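Local atomic coordinates of ORC1-type DNA replication protein 2 (Aeropyrum pernix, PDB entry 1W5T), a protein that binds DNA and ATP and takes part in the regulation of DNA replication as an archaeal AAA+ ATPase of the Cdc6/Orc family. Residues L39-L43 with A79-L85; L161-R166 with I199-Q205; L244-Y249 with A289-N293; H309-R315 with M344-R350; E326-A330 with T381-R385. All blocks are in the same frame, centred on the assembly; numbering follows the deposited sequence.

Contact 1: L39-L43 with A79-L85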
# COMPACT_ATOMS: atom_id res chain seq x y z
N LEU A 39 -3.85 7.67 -21.40
CA LEU A 39 -3.70 7.64 -22.86
C LEU A 39 -4.88 8.21 -23.66
O LEU A 39 -4.67 8.95 -24.62
CB LEU A 39 -3.45 6.21 -23.33
CG LEU A 39 -2.05 5.61 -23.57
CD1 LEU A 39 -0.89 6.56 -23.33
CD2 LEU A 39 -1.90 4.32 -22.81
N ASN A 40 -6.11 7.87 -23.28
CA ASN A 40 -7.31 8.43 -23.90
C ASN A 40 -7.29 9.96 -24.03
O ASN A 40 -7.63 10.50 -25.07
CB ASN A 40 -8.58 8.07 -23.09
CG ASN A 40 -9.00 6.65 -23.26
OD1 ASN A 40 -9.86 6.17 -22.52
ND2 ASN A 40 -8.43 5.95 -24.25
N ARG A 41 -6.96 10.64 -22.92
CA ARG A 41 -6.79 12.10 -22.90
C ARG A 41 -5.60 12.49 -23.79
O ARG A 41 -5.68 13.41 -24.58
CB ARG A 41 -6.59 12.56 -21.46
CG ARG A 41 -6.42 14.05 -21.26
CD ARG A 41 -7.63 14.81 -20.67
NE ARG A 41 -8.51 14.05 -19.82
CZ ARG A 41 -9.75 14.36 -19.45
NH1 ARG A 41 -10.35 13.52 -18.62
NH2 ARG A 41 -10.39 15.45 -19.90
N LEU A 42 -4.50 11.74 -23.71
CA LEU A 42 -3.28 12.14 -24.38
C LEU A 42 -3.29 11.87 -25.88
O LEU A 42 -2.83 12.68 -26.64
CB LEU A 42 -2.10 11.45 -23.70
CG LEU A 42 -0.67 11.94 -23.66
CD1 LEU A 42 0.20 10.83 -24.25
CD2 LEU A 42 -0.44 13.30 -24.31
N LEU A 43 -3.78 10.71 -26.27
CA LEU A 43 -3.78 10.31 -27.67
C LEU A 43 -4.90 11.00 -28.48
O LEU A 43 -4.93 10.92 -29.69
CB LEU A 43 -3.91 8.80 -27.78
CG LEU A 43 -2.65 7.99 -28.00
CD1 LEU A 43 -1.35 8.64 -27.47
CD2 LEU A 43 -2.84 6.63 -27.39
N ALA A 79 3.51 3.38 -24.68
CA ALA A 79 2.42 3.57 -25.65
C ALA A 79 2.45 4.98 -26.28
O ALA A 79 2.14 5.15 -27.47
CB ALA A 79 1.07 3.27 -25.04
N ALA A 80 2.84 5.98 -25.49
CA ALA A 80 2.83 7.33 -26.00
C ALA A 80 3.99 7.54 -26.98
O ALA A 80 3.88 8.31 -27.93
CB ALA A 80 2.85 8.37 -24.87
N ALA A 81 5.10 6.83 -26.74
CA ALA A 81 6.22 6.89 -27.64
C ALA A 81 5.94 6.28 -29.01
O ALA A 81 6.45 6.77 -30.00
CB ALA A 81 7.48 6.27 -27.01
N LYS A 82 5.13 5.22 -29.08
CA LYS A 82 4.73 4.68 -30.40
C LYS A 82 4.09 5.77 -31.28
O LYS A 82 4.22 5.74 -32.49
CB LYS A 82 3.77 3.49 -30.25
CG LYS A 82 4.47 2.15 -30.00
CD LYS A 82 3.64 1.27 -29.06
CE LYS A 82 3.11 0.02 -29.77
NZ LYS A 82 3.71 -1.24 -29.21
N GLU A 83 3.40 6.71 -30.65
CA GLU A 83 2.83 7.87 -31.33
C GLU A 83 3.78 9.10 -31.31
O GLU A 83 3.40 10.22 -31.69
CB GLU A 83 1.49 8.21 -30.69
CG GLU A 83 0.55 7.02 -30.53
CD GLU A 83 -0.02 6.51 -31.86
OE1 GLU A 83 -0.43 5.32 -31.92
OE2 GLU A 83 -0.05 7.31 -32.84
N GLY A 84 5.00 8.88 -30.84
CA GLY A 84 6.03 9.89 -30.83
C GLY A 84 5.94 11.03 -29.82
O GLY A 84 6.60 12.04 -30.03
N LEU A 85 5.17 10.86 -28.74
CA LEU A 85 4.82 11.97 -27.84
C LEU A 85 5.84 12.52 -26.77
O LEU A 85 6.04 13.80 -26.68
CB LEU A 85 3.46 11.72 -27.22
CG LEU A 85 2.37 12.07 -28.25
CD1 LEU A 85 1.00 11.68 -27.80
CD2 LEU A 85 2.38 13.56 -28.56
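Leu-39 points at the last turn of the second helix. Its CD2 lies 3.9 Å from CB of Ala-79, and its CD1 is 4.4 Å from CB of Ala-80. At this level the backbones are closest, with the CA atoms of Leu-39 and Ala-80 7.3 Å apart. One turn on, CD1 of Leu-42 packs 3.7 Å from CB of Ala-80 and also 3.7 Å from CD1 of Leu-85. Two helices of the AAA+ ATPase domain meet here: the end of helix 28-43 and the end of helix 65-82, the helix that follows the P-loop. The latter closes with a Schellman motif. Gly-84, at positive phi, is its C' residue, and Leu-85 N bonds to Ala-80 O at 3.0 Å. The reversal turns Leu-85 back toward the leucines. Strand 139-145 adds Tyr-139, which touches both Leu-42 and Leu-85. Leu-43 lies nearer the solvent. Its CD1 is 3.9 Å from CD1 of Leu-85 and 3.9 Å from CG of Glu-83, so the aliphatic part of the glutamate borders the apolar patch.

Contact 2: L161-R166 with I199-Q205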
# COMPACT_ATOMS: atom_id res chain seq x y z
N LEU A 161 -2.13 21.51 -1.99
CA LEU A 161 -2.52 20.28 -2.65
C LEU A 161 -3.48 20.64 -3.76
O LEU A 161 -3.47 20.09 -4.87
CB LEU A 161 -3.22 19.35 -1.66
CG LEU A 161 -2.40 18.56 -0.65
CD1 LEU A 161 -3.31 17.66 0.17
CD2 LEU A 161 -1.31 17.75 -1.34
N TYR A 162 -4.31 21.62 -3.44
CA TYR A 162 -5.30 22.12 -4.36
C TYR A 162 -4.66 22.63 -5.63
O TYR A 162 -5.09 22.25 -6.71
CB TYR A 162 -6.07 23.23 -3.67
CG TYR A 162 -7.36 23.57 -4.31
CD1 TYR A 162 -7.39 24.22 -5.55
CD2 TYR A 162 -8.55 23.26 -3.68
CE1 TYR A 162 -8.58 24.56 -6.14
CE2 TYR A 162 -9.76 23.59 -4.27
CZ TYR A 162 -9.76 24.24 -5.51
OH TYR A 162 -10.95 24.59 -6.13
N THR A 163 -3.65 23.49 -5.51
CA THR A 163 -3.00 24.05 -6.69
C THR A 163 -2.22 22.97 -7.46
O THR A 163 -2.32 22.88 -8.69
CB THR A 163 -2.12 25.31 -6.38
OG1 THR A 163 -1.02 24.94 -5.54
CG2 THR A 163 -2.87 26.30 -5.50
N LEU A 164 -1.49 22.13 -6.71
CA LEU A 164 -0.78 20.98 -7.27
C LEU A 164 -1.69 20.08 -8.10
O LEU A 164 -1.38 19.76 -9.24
CB LEU A 164 -0.10 20.15 -6.17
CG LEU A 164 0.59 18.87 -6.67
CD1 LEU A 164 1.83 19.19 -7.51
CD2 LEU A 164 0.92 17.89 -5.55
N LEU A 165 -2.82 19.68 -7.53
CA LEU A 165 -3.68 18.69 -8.15
C LEU A 165 -4.65 19.35 -9.11
O LEU A 165 -5.32 18.70 -9.89
CB LEU A 165 -4.41 17.86 -7.09
CG LEU A 165 -3.81 16.56 -6.53
CD1 LEU A 165 -2.42 16.16 -7.04
CD2 LEU A 165 -3.78 16.66 -5.06
N ARG A 166 -4.70 20.68 -9.06
CA ARG A 166 -5.46 21.45 -10.05
C ARG A 166 -4.56 22.44 -10.80
O ARG A 166 -4.98 23.54 -11.15
CB ARG A 166 -6.64 22.16 -9.38
CG ARG A 166 -7.80 21.20 -9.06
CD ARG A 166 -8.78 21.69 -8.01
NE ARG A 166 -10.15 21.73 -8.54
CZ ARG A 166 -10.81 22.85 -8.79
NH1 ARG A 166 -10.24 24.04 -8.54
NH2 ARG A 166 -12.03 22.79 -9.28
N ILE A 199 -11.15 18.16 2.27
CA ILE A 199 -10.91 18.87 1.00
C ILE A 199 -11.68 18.33 -0.23
O ILE A 199 -11.07 18.01 -1.25
CB ILE A 199 -9.41 18.88 0.70
CG1 ILE A 199 -8.79 17.51 1.01
CG2 ILE A 199 -8.75 20.02 1.45
CD1 ILE A 199 -7.42 17.26 0.39
N PRO A 200 -13.01 18.29 -0.18
CA PRO A 200 -13.80 17.65 -1.25
C PRO A 200 -13.61 18.27 -2.64
O PRO A 200 -13.98 17.62 -3.61
CB PRO A 200 -15.24 17.85 -0.77
CG PRO A 200 -15.16 19.06 0.06
CD PRO A 200 -13.88 18.88 0.85
N GLN A 201 -13.05 19.48 -2.72
CA GLN A 201 -12.74 20.11 -4.01
C GLN A 201 -11.47 19.55 -4.65
O GLN A 201 -11.27 19.67 -5.85
CB GLN A 201 -12.64 21.63 -3.89
CG GLN A 201 -13.85 22.32 -3.18
CD GLN A 201 -14.04 23.78 -3.63
OE1 GLN A 201 -15.14 24.16 -4.05
NE2 GLN A 201 -12.97 24.60 -3.57
N VAL A 202 -10.60 18.94 -3.84
CA VAL A 202 -9.49 18.18 -4.42
C VAL A 202 -9.88 16.73 -4.69
O VAL A 202 -9.65 16.25 -5.77
CB VAL A 202 -8.10 18.41 -3.70
CG1 VAL A 202 -8.20 19.37 -2.55
CG2 VAL A 202 -7.39 17.10 -3.31
N GLU A 203 -10.54 16.09 -3.72
CA GLU A 203 -11.05 14.72 -3.86
C GLU A 203 -11.86 14.53 -5.14
O GLU A 203 -11.74 13.50 -5.78
CB GLU A 203 -11.92 14.36 -2.64
CG GLU A 203 -12.24 12.88 -2.46
CD GLU A 203 -13.42 12.37 -3.29
OE1 GLU A 203 -14.29 13.16 -3.70
OE2 GLU A 203 -13.47 11.15 -3.54
N SER A 204 -12.70 15.50 -5.47
CA SER A 204 -13.54 15.47 -6.66
C SER A 204 -12.73 15.46 -7.96
O SER A 204 -13.28 15.10 -8.99
CB SER A 204 -14.53 16.64 -6.68
OG SER A 204 -13.85 17.89 -6.68
N GLN A 205 -11.45 15.85 -7.91
CA GLN A 205 -10.56 15.78 -9.09
C GLN A 205 -10.16 14.35 -9.46
O GLN A 205 -9.62 14.11 -10.55
CB GLN A 205 -9.31 16.63 -8.92
CG GLN A 205 -9.11 17.62 -10.07
CD GLN A 205 -10.17 18.73 -10.10
OE1 GLN A 205 -10.56 19.19 -11.16
NE2 GLN A 205 -10.63 19.13 -8.92
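Apolar packing makes up the inner part of this contact. CD1 of Leu-161 lies 4.1 Å from CD1 of Ile-199. Val-202 sits between two side chains of the other helix: its CG1 is 4.1 Å from CD2 of Tyr-162, and its CG2 is 4.0 Å from CD2 of Leu-165. The backbones are close, with the CA atoms of Tyr-162 and Val-202 5.8 Å apart. The end of helix 158-165 is thus joined to the short helix 200-203, which leads into edge strand 206-212 of the parallel AAA+ sheet. Leu-165 also touches Phe-182 of strand 180-186, so the apolar side continues onto that sheet. The polar side chains lie farther out. Tyr-162 brings its ring edge to Gln-201, with OH 3.3 Å from NE2, but the angle is poor for a hydrogen bond. Gln-205 reaches the edge of the Arg-166 guanidinium. NE of Arg-166 and NE2 of Gln-205 are modelled 2.7 Å apart, yet both are donors and form no bond. CG of Gln-205 packs 3.9 Å from the carbonyl O of Leu-165.

Contact 3: L244-Y249 with A289-N293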
# COMPACT_ATOMS: atom_id res chain seq x y z
N LEU A 244 4.09 -24.43 -2.21
CA LEU A 244 4.35 -24.47 -0.79
C LEU A 244 4.32 -23.08 -0.16
O LEU A 244 4.04 -22.95 1.02
CB LEU A 244 5.69 -25.16 -0.54
CG LEU A 244 5.65 -26.67 -0.82
CD1 LEU A 244 7.03 -27.28 -0.85
CD2 LEU A 244 4.70 -27.48 0.16
N ILE A 245 4.65 -22.05 -0.94
CA ILE A 245 4.72 -20.71 -0.43
C ILE A 245 3.33 -20.13 -0.55
O ILE A 245 2.72 -19.71 0.45
CB ILE A 245 5.76 -19.87 -1.18
CG1 ILE A 245 7.17 -20.46 -0.97
CG2 ILE A 245 5.75 -18.44 -0.63
CD1 ILE A 245 8.30 -19.97 -1.94
N SER A 246 2.81 -20.17 -1.79
CA SER A 246 1.50 -19.61 -2.11
C SER A 246 0.34 -20.25 -1.32
O SER A 246 -0.57 -19.53 -0.93
CB SER A 246 1.23 -19.60 -3.63
OG SER A 246 1.45 -20.84 -4.24
N ASP A 247 0.41 -21.55 -1.05
CA ASP A 247 -0.61 -22.23 -0.23
C ASP A 247 -0.68 -21.71 1.19
O ASP A 247 -1.74 -21.72 1.78
CB ASP A 247 -0.38 -23.75 -0.16
CG ASP A 247 -1.11 -24.49 -1.25
OD1 ASP A 247 -1.40 -23.89 -2.32
OD2 ASP A 247 -1.45 -25.68 -1.13
N VAL A 248 0.44 -21.28 1.73
CA VAL A 248 0.47 -20.71 3.08
C VAL A 248 0.13 -19.23 3.06
O VAL A 248 -0.65 -18.80 3.91
CB VAL A 248 1.83 -20.94 3.79
CG1 VAL A 248 1.82 -20.40 5.21
CG2 VAL A 248 2.20 -22.39 3.80
N TYR A 249 0.69 -18.45 2.12
CA TYR A 249 0.51 -16.97 2.16
C TYR A 249 -0.81 -16.44 1.58
O TYR A 249 -1.27 -15.34 1.94
CB TYR A 249 1.69 -16.23 1.56
CG TYR A 249 2.98 -16.39 2.35
CD1 TYR A 249 4.20 -16.19 1.74
CD2 TYR A 249 2.97 -16.76 3.69
CE1 TYR A 249 5.36 -16.35 2.43
CE2 TYR A 249 4.15 -16.95 4.40
CZ TYR A 249 5.35 -16.73 3.77
OH TYR A 249 6.55 -16.86 4.47
N ALA A 289 12.01 -21.92 4.71
CA ALA A 289 12.02 -20.49 4.42
C ALA A 289 10.71 -19.86 4.87
O ALA A 289 10.71 -18.75 5.40
CB ALA A 289 12.29 -20.23 2.97
N VAL A 290 9.61 -20.58 4.69
CA VAL A 290 8.28 -20.08 4.98
C VAL A 290 8.11 -19.88 6.48
O VAL A 290 7.39 -18.97 6.94
CB VAL A 290 7.23 -21.07 4.49
CG1 VAL A 290 5.91 -20.90 5.22
CG2 VAL A 290 7.04 -20.96 2.99
N SER A 291 8.82 -20.70 7.25
CA SER A 291 8.66 -20.75 8.68
C SER A 291 9.57 -19.80 9.44
O SER A 291 9.29 -19.52 10.62
CB SER A 291 8.86 -22.19 9.16
OG SER A 291 10.22 -22.49 9.42
N GLU A 292 10.67 -19.35 8.81
CA GLU A 292 11.57 -18.31 9.39
C GLU A 292 11.20 -16.91 8.85
O GLU A 292 11.63 -15.89 9.39
CB GLU A 292 13.08 -18.57 9.16
CG GLU A 292 13.52 -20.00 8.94
CD GLU A 292 14.54 -20.49 9.95
OE1 GLU A 292 15.75 -20.58 9.62
OE2 GLU A 292 14.12 -20.82 11.07
N ASN A 293 10.41 -16.88 7.78
CA ASN A 293 10.02 -15.65 7.18
C ASN A 293 9.04 -15.02 8.13
O ASN A 293 7.83 -15.22 7.98
CB ASN A 293 9.37 -15.93 5.84
CG ASN A 293 9.27 -14.69 4.94
OD1 ASN A 293 8.33 -14.58 4.15
ND2 ASN A 293 10.25 -13.80 5.03
O HOH W 1 5.97 -16.99 7.22
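Both segments are the ends of helices, 239-249 and 283-292. Their backbones come closest at Ile-245 and Val-290, whose CA atoms are 6.5 Å apart. The first helix is kinked: the amides of Ile-245 and Val-248 lack the regular bond to the preceding turn. Tyr-249 N still bonds to Ile-245 O at 2.9 Å. Val-290 is the central side chain. It fits as a knob into a hole formed by Leu-244, Ile-245, Val-248 and Tyr-249. CG2 of Val-290 lies 4.0 Å from CG1 of Ile-245 and 4.1 Å from the carbonyl O of Leu-244. CG1 of Val-290 lies 4.1 Å from CG1 of Val-248 and 4.4 Å from CE2 of Tyr-249. The Tyr-249 ring extends past this valine to the end of the second helix. There its OH donates to a water at 2.8 Å. The same water donates to Val-290 O at 2.5 Å and to Asn-293 O at 2.7 Å. It therefore links the tyrosine to two carbonyls at the helix end. This is packing within the helical ATPase lid. Tyr-249 lies about 8 Å, side chain to side chain, from the ATP-binding Tyr-215. Helix 217-231 adds Leu-220 against Tyr-249 and Leu-224 against Ile-245, while helix 259-275 places Ala-262 on Ile-245 and Val-264 and Met-268 on Asn-293.

Contact 4: H309-R315 with M344-R350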
# COMPACT_ATOMS: atom_id res chain seq x y z
N HIS A 309 -9.58 1.61 25.61
CA HIS A 309 -10.78 0.82 25.67
C HIS A 309 -10.98 -0.03 24.45
O HIS A 309 -11.34 -1.20 24.58
CB HIS A 309 -11.95 1.70 26.06
CG HIS A 309 -12.06 1.86 27.54
ND1 HIS A 309 -12.76 0.96 28.33
CD2 HIS A 309 -11.46 2.73 28.39
CE1 HIS A 309 -12.62 1.31 29.60
NE2 HIS A 309 -11.84 2.37 29.66
N GLU A 310 -10.67 0.52 23.28
CA GLU A 310 -10.54 -0.27 22.05
C GLU A 310 -9.48 -1.35 22.21
O GLU A 310 -9.69 -2.48 21.81
CB GLU A 310 -10.21 0.59 20.84
CG GLU A 310 -10.62 2.04 20.99
CD GLU A 310 -11.00 2.68 19.68
OE1 GLU A 310 -10.67 3.86 19.52
OE2 GLU A 310 -11.63 2.02 18.83
N LEU A 311 -8.35 -0.98 22.80
CA LEU A 311 -7.22 -1.88 22.99
C LEU A 311 -7.58 -3.06 23.91
O LEU A 311 -7.17 -4.20 23.67
CB LEU A 311 -6.05 -1.07 23.57
CG LEU A 311 -4.87 -0.49 22.77
CD1 LEU A 311 -5.05 -0.52 21.28
CD2 LEU A 311 -4.50 0.93 23.24
N ILE A 312 -8.35 -2.79 24.96
CA ILE A 312 -8.86 -3.84 25.83
C ILE A 312 -9.78 -4.85 25.07
O ILE A 312 -9.69 -6.06 25.26
CB ILE A 312 -9.57 -3.25 27.10
CG1 ILE A 312 -8.55 -2.64 28.04
CG2 ILE A 312 -10.29 -4.32 27.88
CD1 ILE A 312 -9.07 -1.41 28.72
N ILE A 313 -10.63 -4.34 24.21
CA ILE A 313 -11.54 -5.15 23.41
C ILE A 313 -10.80 -5.95 22.34
O ILE A 313 -11.07 -7.17 22.15
CB ILE A 313 -12.63 -4.27 22.78
CG1 ILE A 313 -13.38 -3.52 23.91
CG2 ILE A 313 -13.55 -5.13 21.93
CD1 ILE A 313 -14.22 -2.27 23.43
N LEU A 314 -9.86 -5.28 21.67
CA LEU A 314 -8.98 -5.97 20.74
C LEU A 314 -8.25 -7.16 21.40
O LEU A 314 -8.21 -8.27 20.86
CB LEU A 314 -7.98 -5.01 20.08
CG LEU A 314 -7.09 -5.60 18.97
CD1 LEU A 314 -7.96 -6.27 17.92
CD2 LEU A 314 -6.21 -4.51 18.29
N ARG A 315 -7.69 -6.91 22.57
CA ARG A 315 -7.01 -7.94 23.33
C ARG A 315 -7.92 -9.14 23.61
O ARG A 315 -7.52 -10.28 23.42
CB ARG A 315 -6.47 -7.37 24.65
CG ARG A 315 -5.39 -8.25 25.25
CD ARG A 315 -5.55 -8.51 26.71
NE ARG A 315 -4.27 -8.86 27.33
CZ ARG A 315 -3.94 -10.10 27.72
NH1 ARG A 315 -2.76 -10.31 28.28
NH2 ARG A 315 -4.78 -11.12 27.57
N MET A 344 -8.52 -6.60 35.52
CA MET A 344 -7.18 -6.54 34.91
C MET A 344 -6.64 -5.14 34.71
O MET A 344 -5.43 -4.95 34.80
CB MET A 344 -7.12 -7.29 33.57
CG MET A 344 -5.75 -7.92 33.29
SD MET A 344 -5.45 -8.41 31.56
CE MET A 344 -7.10 -9.20 31.15
N TYR A 345 -7.51 -4.17 34.43
CA TYR A 345 -7.03 -2.84 34.02
C TYR A 345 -7.30 -1.67 34.97
O TYR A 345 -6.82 -0.57 34.73
CB TYR A 345 -7.51 -2.51 32.59
CG TYR A 345 -6.85 -3.38 31.56
CD1 TYR A 345 -7.55 -4.40 30.93
CD2 TYR A 345 -5.51 -3.21 31.24
CE1 TYR A 345 -6.93 -5.21 30.01
CE2 TYR A 345 -4.88 -4.02 30.31
CZ TYR A 345 -5.59 -5.02 29.70
OH TYR A 345 -4.97 -5.85 28.77
N ASN A 346 -8.09 -1.91 36.01
CA ASN A 346 -8.53 -0.88 36.97
C ASN A 346 -9.09 0.41 36.32
O ASN A 346 -8.76 1.53 36.73
CB ASN A 346 -7.45 -0.56 38.04
CG ASN A 346 -6.39 -1.68 38.17
OD1 ASN A 346 -5.20 -1.45 37.90
ND2 ASN A 346 -6.81 -2.89 38.59
N VAL A 347 -9.92 0.22 35.29
CA VAL A 347 -10.69 1.31 34.68
C VAL A 347 -12.17 0.90 34.67
O VAL A 347 -12.48 -0.30 34.52
CB VAL A 347 -10.22 1.64 33.22
CG1 VAL A 347 -8.86 2.34 33.21
CG2 VAL A 347 -10.22 0.40 32.30
N LYS A 348 -13.09 1.85 34.83
CA LYS A 348 -14.50 1.46 34.79
C LYS A 348 -14.99 1.21 33.33
O LYS A 348 -14.65 1.99 32.42
CB LYS A 348 -15.42 2.40 35.61
CG LYS A 348 -15.45 3.84 35.14
CD LYS A 348 -16.84 4.25 34.61
CE LYS A 348 -16.83 5.67 34.02
NZ LYS A 348 -17.22 5.72 32.57
N PRO A 349 -15.73 0.12 33.10
CA PRO A 349 -16.19 -0.22 31.74
C PRO A 349 -17.07 0.87 31.17
O PRO A 349 -17.92 1.36 31.89
CB PRO A 349 -16.99 -1.53 31.94
CG PRO A 349 -17.20 -1.69 33.41
CD PRO A 349 -16.14 -0.88 34.10
N ARG A 350 -16.82 1.24 29.91
CA ARG A 350 -17.64 2.20 29.18
C ARG A 350 -19.03 1.63 28.85
O ARG A 350 -19.20 0.41 28.74
CB ARG A 350 -16.94 2.61 27.89
CG ARG A 350 -15.58 3.29 28.03
CD ARG A 350 -15.60 4.62 28.84
NE ARG A 350 -15.78 5.80 28.00
CZ ARG A 350 -14.80 6.61 27.60
NH1 ARG A 350 -13.53 6.38 27.94
NH2 ARG A 350 -15.09 7.67 26.83
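The ring of His-309 lies under the aliphatic chain of Arg-350. CG of Arg-350 sits 3.8 Å from the ring centroid and 15° off its normal, a CH-pi contact over the face. CE1 of the same histidine is 3.5 Å from the carbonyl O of Lys-348, and its NE2 is 3.7 Å from CG2 of Val-347. The polar partner of ND1 is Tyr-337 OH, a hydrogen bond to helix 330-345. That hydroxyl also bonds to the backbone N of Arg-350. One turn along, Ile-312 makes a second CH-pi contact. Its CG1 stands 3.8 Å from the centroid of the Tyr-345 ring, 24° off the normal, and its CD1 is 4.2 Å from CG2 of Val-347. The two segments belong to the C-terminal winged-helix domain, where helix 308-322 packs against the end of helix 330-345 and the loop that follows. Asn-346, at positive phi, takes the chain out of that helix. The extended residues 347-350 then run past His-309. Tyr-345 and Arg-315 meet at the other end, with CD of Arg-315 3.4 Å from OH of Tyr-345. SD of Met-344 lies over one face of the Arg-315 guanidinium, 4.4 Å from NE. The charge of Arg-315 is met by salt bridges to Glu-319 and to Asp-400 of helix 392-408.

Contact 5: E326-A330 with T381-R385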
# COMPACT_ATOMS: atom_id res chain seq x y z
N GLU A 326 -12.16 -19.57 17.82
CA GLU A 326 -12.29 -18.47 16.86
C GLU A 326 -13.79 -18.17 16.61
O GLU A 326 -14.57 -19.07 16.25
CB GLU A 326 -11.52 -18.80 15.57
CG GLU A 326 -12.05 -18.19 14.28
CD GLU A 326 -11.81 -19.07 13.06
OE1 GLU A 326 -12.26 -20.24 13.09
OE2 GLU A 326 -11.18 -18.60 12.08
N TRP A 327 -14.17 -16.91 16.83
CA TRP A 327 -15.56 -16.40 16.82
C TRP A 327 -16.12 -16.35 18.23
O TRP A 327 -16.36 -17.40 18.82
CB TRP A 327 -16.54 -17.18 15.91
CG TRP A 327 -16.33 -17.06 14.42
CD1 TRP A 327 -16.01 -18.08 13.55
CD2 TRP A 327 -16.45 -15.88 13.61
NE1 TRP A 327 -15.90 -17.60 12.27
CE2 TRP A 327 -16.16 -16.26 12.27
CE3 TRP A 327 -16.75 -14.54 13.87
CZ2 TRP A 327 -16.17 -15.34 11.21
CZ3 TRP A 327 -16.76 -13.62 12.81
CH2 TRP A 327 -16.48 -14.03 11.50
N ILE A 328 -16.29 -15.14 18.77
CA ILE A 328 -16.89 -14.90 20.10
C ILE A 328 -18.14 -14.02 19.98
O ILE A 328 -18.15 -13.02 19.27
CB ILE A 328 -15.86 -14.29 21.12
CG1 ILE A 328 -16.50 -14.15 22.52
CG2 ILE A 328 -15.29 -12.95 20.64
CD1 ILE A 328 -15.59 -13.59 23.59
N ASN A 329 -19.21 -14.39 20.68
CA ASN A 329 -20.46 -13.69 20.49
C ASN A 329 -20.50 -12.42 21.28
O ASN A 329 -19.81 -12.29 22.29
CB ASN A 329 -21.69 -14.57 20.76
CG ASN A 329 -21.68 -15.20 22.15
OD1 ASN A 329 -21.16 -16.31 22.35
ND2 ASN A 329 -22.30 -14.51 23.10
N ALA A 330 -21.30 -11.48 20.79
CA ALA A 330 -21.44 -10.14 21.36
C ALA A 330 -21.63 -10.17 22.87
O ALA A 330 -21.00 -9.39 23.60
CB ALA A 330 -22.60 -9.43 20.72
N THR A 381 -25.97 -11.63 19.13
CA THR A 381 -26.23 -12.10 17.77
C THR A 381 -25.11 -11.74 16.76
O THR A 381 -25.16 -12.16 15.58
CB THR A 381 -27.63 -11.59 17.25
OG1 THR A 381 -27.77 -10.19 17.51
CG2 THR A 381 -28.76 -12.21 18.05
N THR A 382 -24.11 -10.96 17.19
CA THR A 382 -22.95 -10.69 16.33
C THR A 382 -21.79 -11.54 16.79
O THR A 382 -21.55 -11.70 18.00
CB THR A 382 -22.56 -9.16 16.30
OG1 THR A 382 -23.61 -8.38 15.74
CG2 THR A 382 -21.45 -8.90 15.29
N LEU A 383 -21.08 -12.10 15.83
CA LEU A 383 -19.87 -12.87 16.10
C LEU A 383 -18.68 -12.02 15.68
O LEU A 383 -18.77 -11.27 14.72
CB LEU A 383 -19.90 -14.23 15.37
CG LEU A 383 -21.15 -15.13 15.58
CD1 LEU A 383 -20.95 -16.51 14.90
CD2 LEU A 383 -21.49 -15.34 17.05
N PHE A 384 -17.57 -12.12 16.42
CA PHE A 384 -16.38 -11.33 16.17
C PHE A 384 -15.19 -12.22 16.23
O PHE A 384 -15.16 -13.16 17.04
CB PHE A 384 -16.20 -10.26 17.24
CG PHE A 384 -17.26 -9.21 17.25
CD1 PHE A 384 -18.28 -9.24 18.20
CD2 PHE A 384 -17.21 -8.17 16.35
CE1 PHE A 384 -19.27 -8.25 18.22
CE2 PHE A 384 -18.19 -7.16 16.36
CZ PHE A 384 -19.22 -7.21 17.31
N ARG A 385 -14.20 -11.96 15.38
CA ARG A 385 -12.92 -12.67 15.45
C ARG A 385 -11.73 -11.75 15.14
O ARG A 385 -11.87 -10.73 14.49
CB ARG A 385 -12.95 -13.89 14.51
CG ARG A 385 -12.28 -13.68 13.12
CD ARG A 385 -12.38 -14.86 12.16
NE ARG A 385 -12.77 -14.42 10.81
CZ ARG A 385 -12.94 -15.24 9.76
NH1 ARG A 385 -12.75 -16.55 9.88
NH2 ARG A 385 -13.31 -14.73 8.60
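Two apolar groups lie on the two faces of this strand pair. On one, CG2 of Ile-328 is 4.4 Å from CB of Phe-384, and CE1 of Phe-384 is 4.3 Å from CB of Ala-330. Leu-333 of helix 330-345 also touches Phe-384 there. On the other, CE3 of Trp-327 packs 3.5 Å from CB of Leu-383, and CD2 of Leu-383 is 3.8 Å from CB of Asn-329. The backbones between them are antiparallel. Ile-328 and Phe-384 form a hydrogen-bonded pair, with N to O distances of 2.9 Å from Ile-328 N to Phe-384 O and 3.0 Å from Phe-384 N to Ile-328 O. Asn-329 and Leu-383 are the adjacent non-hydrogen-bonded pair. This is the small antiparallel sheet of the winged-helix domain, with 328-329 as an edge strand and 382-386 in the middle. Ala-330 N still bonds to Thr-382 O at 2.8 Å as helix 330-345 begins. Toward the solvent, CD of Arg-385 lies over the six-membered ring of Trp-327, 4.1 Å from its centroid. The guanidinium makes a salt bridge to Glu-326, with a weak hydrogen bond from NH1 of Arg-385 to OE2 of Glu-326 at 3.4 Å. Its stronger partner is Asp-369 on strand 368-372.

Overall arrangement
The five contacts follow the domain order of the chain. Contacts 1 and 2 lie in the AAA+ ATPase domain, with centres 25 Å apart, and both pack helices near its parallel sheet. Contact 3 comes next, in the helical lid, its centre 42 Å from the centre of each. Contacts 4 and 5 are in the winged-helix domain, 18 Å apart between centres. Contacts 1 to 3 each close before the next opens, but 4 and 5 interleave: helix 308-322, strand 328-329, helix 330-345 and strand 382-386 alternate between them. Both are therefore built from the same small domain. The centres of contacts 1 and 4 are 57 Å apart, on opposite sides of the chain's centre. Each contact lies within one domain; none joins two domains.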